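Local coordinates for stress-induced-phosphoprotein 1 (Caenorhabditis elegans, PDB 4GCN), which binds the C-terminal MEEVD pentapeptide of Hsp90, inhibits the Hsp90 ATPase and forms a complex with Hsp70 and Hsp90, at residues A[63-68]-A[86-91]. Sequence-based numbering, arbitrary orientation. Where two conformers were deposited one is given.
Sequences QFCEKA and MSRAGN
C65 lays its thiol over the backbone between R88 and A89, and between 63-68 and 86-91 the touching is done by these three residues. SG of C65 comes within 3.5 Å of A89 N. The same SG of C65 lies 3.8 Å from R88 CG. Beside it, CB of C65 meets CB of A89 at 3.7 Å. What sends the sulfur across is its first torsion: SG stands anti to the carbonyl carbon and beside the backbone N (chi1 -70°). From there it reaches both neighbouring residues of the facing helix. R88 offers the root of its side chain, CB and CG, and not its guanidinium group. With CG anti to the backbone N (chi1 180°) the chain runs on past the sulfur, then bends at chi3 (-67°); its side chain also touches C61, one turn earlier on helix 58-74. A89 supplies just a methyl, and the backbones come close, with CA of C65 and CA of A89 5.8 Å apart. The short side chains of C65 and A89 are consistent with so close an approach.

The contact joins helix 58-74, in the predicted second TPR repeat, to helix 79-95, in the predicted third, near the middle of the N-terminal TPR domain. Such packing of one repeat's helix on the next repeat's is how TPR units stack into a continuous helical array. Helix 99-112 adds W105, which touches A89, M86 and E66, thereby bridging both segments. M86 in turn packs back on V69 and R73 of helix 58-74.

A89 N lies within the continuous helix 79-95, and the sulfur's approach to it is best read as packing against the backbone. With C65 and A89 both buried, the contact between these segments is van der Waals packing, with no hydrogen bond to fix its direction.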
loop_
_atom_site.group_PDB
_atom_site.type_symbol
_atom_site.label_atom_id
_atom_site.label_comp_id
_atom_site.label_asym_id
_atom_site.label_seq_id
_atom_site.Cartn_x
_atom_site.Cartn_y
_atom_site.Cartn_z
ATOM N N GLN A 63 1.064 -7.952 2.996
ATOM C CA GLN A 63 2.263 -8.410 2.279
ATOM C C GLN A 63 2.718 -7.367 1.278
ATOM O O GLN A 63 3.880 -7.043 1.206
ATOM C CB GLN A 63 2.030 -9.791 1.607
ATOM C CG GLN A 63 1.921 -10.895 2.645
ATOM C CD GLN A 63 1.118 -12.120 2.210
ATOM O OE1 GLN A 63 1.142 -12.480 1.038
ATOM N NE2 GLN A 63 0.443 -12.795 3.178
ATOM N N PHE A 64 1.788 -6.749 0.606
ATOM C CA PHE A 64 2.169 -5.709 -0.331
ATOM C C PHE A 64 2.549 -4.382 0.316
ATOM O O PHE A 64 3.319 -3.613 -0.258
ATOM C CB PHE A 64 1.145 -5.607 -1.472
ATOM C CG PHE A 64 1.437 -6.615 -2.550
ATOM C CD1 PHE A 64 1.171 -7.960 -2.351
ATOM C CD2 PHE A 64 2.134 -6.240 -3.694
ATOM C CE1 PHE A 64 1.525 -8.920 -3.319
ATOM C CE2 PHE A 64 2.477 -7.189 -4.655
ATOM C CZ PHE A 64 2.191 -8.526 -4.467
ATOM N N CYS A 65 2.005 -4.107 1.509
ATOM C CA CYS A 65 2.443 -2.960 2.286
ATOM C C CYS A 65 3.885 -3.146 2.694
ATOM O O CYS A 65 4.670 -2.213 2.685
ATOM C CB CYS A 65 1.564 -2.817 3.534
ATOM S SG CYS A 65 -0.122 -2.309 3.164
ATOM N N GLU A 66 4.214 -4.344 3.053
ATOM C CA GLU A 66 5.576 -4.666 3.476
ATOM C C GLU A 66 6.562 -4.476 2.293
ATOM O O GLU A 66 7.696 -3.932 2.436
ATOM C CB GLU A 66 5.631 -6.115 3.973
ATOM C CG GLU A 66 4.938 -6.374 5.325
ATOM C CD GLU A 66 4.669 -7.894 5.616
ATOM O OE1 GLU A 66 4.935 -8.775 4.780
ATOM O OE2 GLU A 66 4.196 -8.234 6.707
ATOM N N LYS A 67 6.163 -4.982 1.139
ATOM C CA LYS A 67 6.875 -4.700 -0.121
ATOM C C LYS A 67 7.024 -3.165 -0.399
ATOM O O LYS A 67 8.119 -2.710 -0.644
ATOM C CB LYS A 67 6.234 -5.426 -1.326
ATOM C CG LYS A 67 6.525 -6.913 -1.440
ATOM C CD LYS A 67 5.658 -7.501 -2.577
ATOM C CE LYS A 67 5.756 -8.996 -2.756
ATOM N NZ LYS A 67 7.119 -9.527 -2.465
ATOM N N ALA A 68 5.959 -2.375 -0.263
ATOM C CA ALA A 68 6.040 -0.952 -0.480
ATOM C C ALA A 68 7.090 -0.298 0.409
ATOM O O ALA A 68 7.851 0.538 -0.028
ATOM C CB ALA A 68 4.643 -0.307 -0.261
ATOM N N MET A 86 2.252 1.930 5.661
ATOM C CA MET A 86 2.238 1.519 7.065
ATOM C C MET A 86 0.839 1.605 7.696
ATOM O O MET A 86 0.382 0.653 8.325
ATOM C CB MET A 86 3.271 2.320 7.854
ATOM C CG MET A 86 4.689 1.904 7.494
ATOM S SD MET A 86 5.812 3.102 8.222
ATOM C CE MET A 86 7.412 2.307 7.863
ATOM N N SER A 87 0.104 2.688 7.475
ATOM C CA SER A 87 -1.230 2.819 8.007
ATOM C C SER A 87 -2.175 1.826 7.350
ATOM O O SER A 87 -3.093 1.315 8.000
ATOM C CB SER A 87 -1.774 4.228 7.776
ATOM O OG SER A 87 -0.731 5.178 7.871
ATOM N N ARG A 88 -1.968 1.596 6.045
ATOM C CA ARG A 88 -2.824 0.629 5.333
ATOM C C ARG A 88 -2.651 -0.745 5.941
ATOM O O ARG A 88 -3.626 -1.480 6.176
ATOM C CB ARG A 88 -2.541 0.585 3.819
ATOM C CG ARG A 88 -3.458 -0.450 3.127
ATOM C CD ARG A 88 -3.602 -0.340 1.620
ATOM N NE ARG A 88 -4.298 0.888 1.213
ATOM C CZ ARG A 88 -3.750 1.806 0.425
ATOM N NH1 ARG A 88 -2.479 1.687 0.008
ATOM N NH2 ARG A 88 -4.473 2.864 0.071
ATOM N N ALA A 89 -1.395 -1.136 6.179
ATOM C CA ALA A 89 -1.122 -2.345 6.874
ATOM C C ALA A 89 -1.797 -2.423 8.250
ATOM O O ALA A 89 -2.259 -3.510 8.619
ATOM C CB ALA A 89 0.410 -2.551 7.068
ATOM N N GLY A 90 -1.798 -1.321 9.007
ATOM C CA GLY A 90 -2.425 -1.296 10.285
ATOM C C GLY A 90 -3.914 -1.568 10.197
ATOM O O GLY A 90 -4.475 -2.356 10.949
ATOM N N ASN A 91 -4.562 -0.885 9.251
ATOM C CA ASN A 91 -5.936 -1.148 8.982
ATOM C C ASN A 91 -6.279 -2.604 8.566
ATOM O O ASN A 91 -7.286 -3.180 9.016
ATOM C CB ASN A 91 -6.413 -0.138 7.954
ATOM C CG ASN A 91 -6.632 1.231 8.562
ATOM O OD1 ASN A 91 -5.875 2.157 8.288
ATOM N ND2 ASN A 91 -7.677 1.383 9.331
#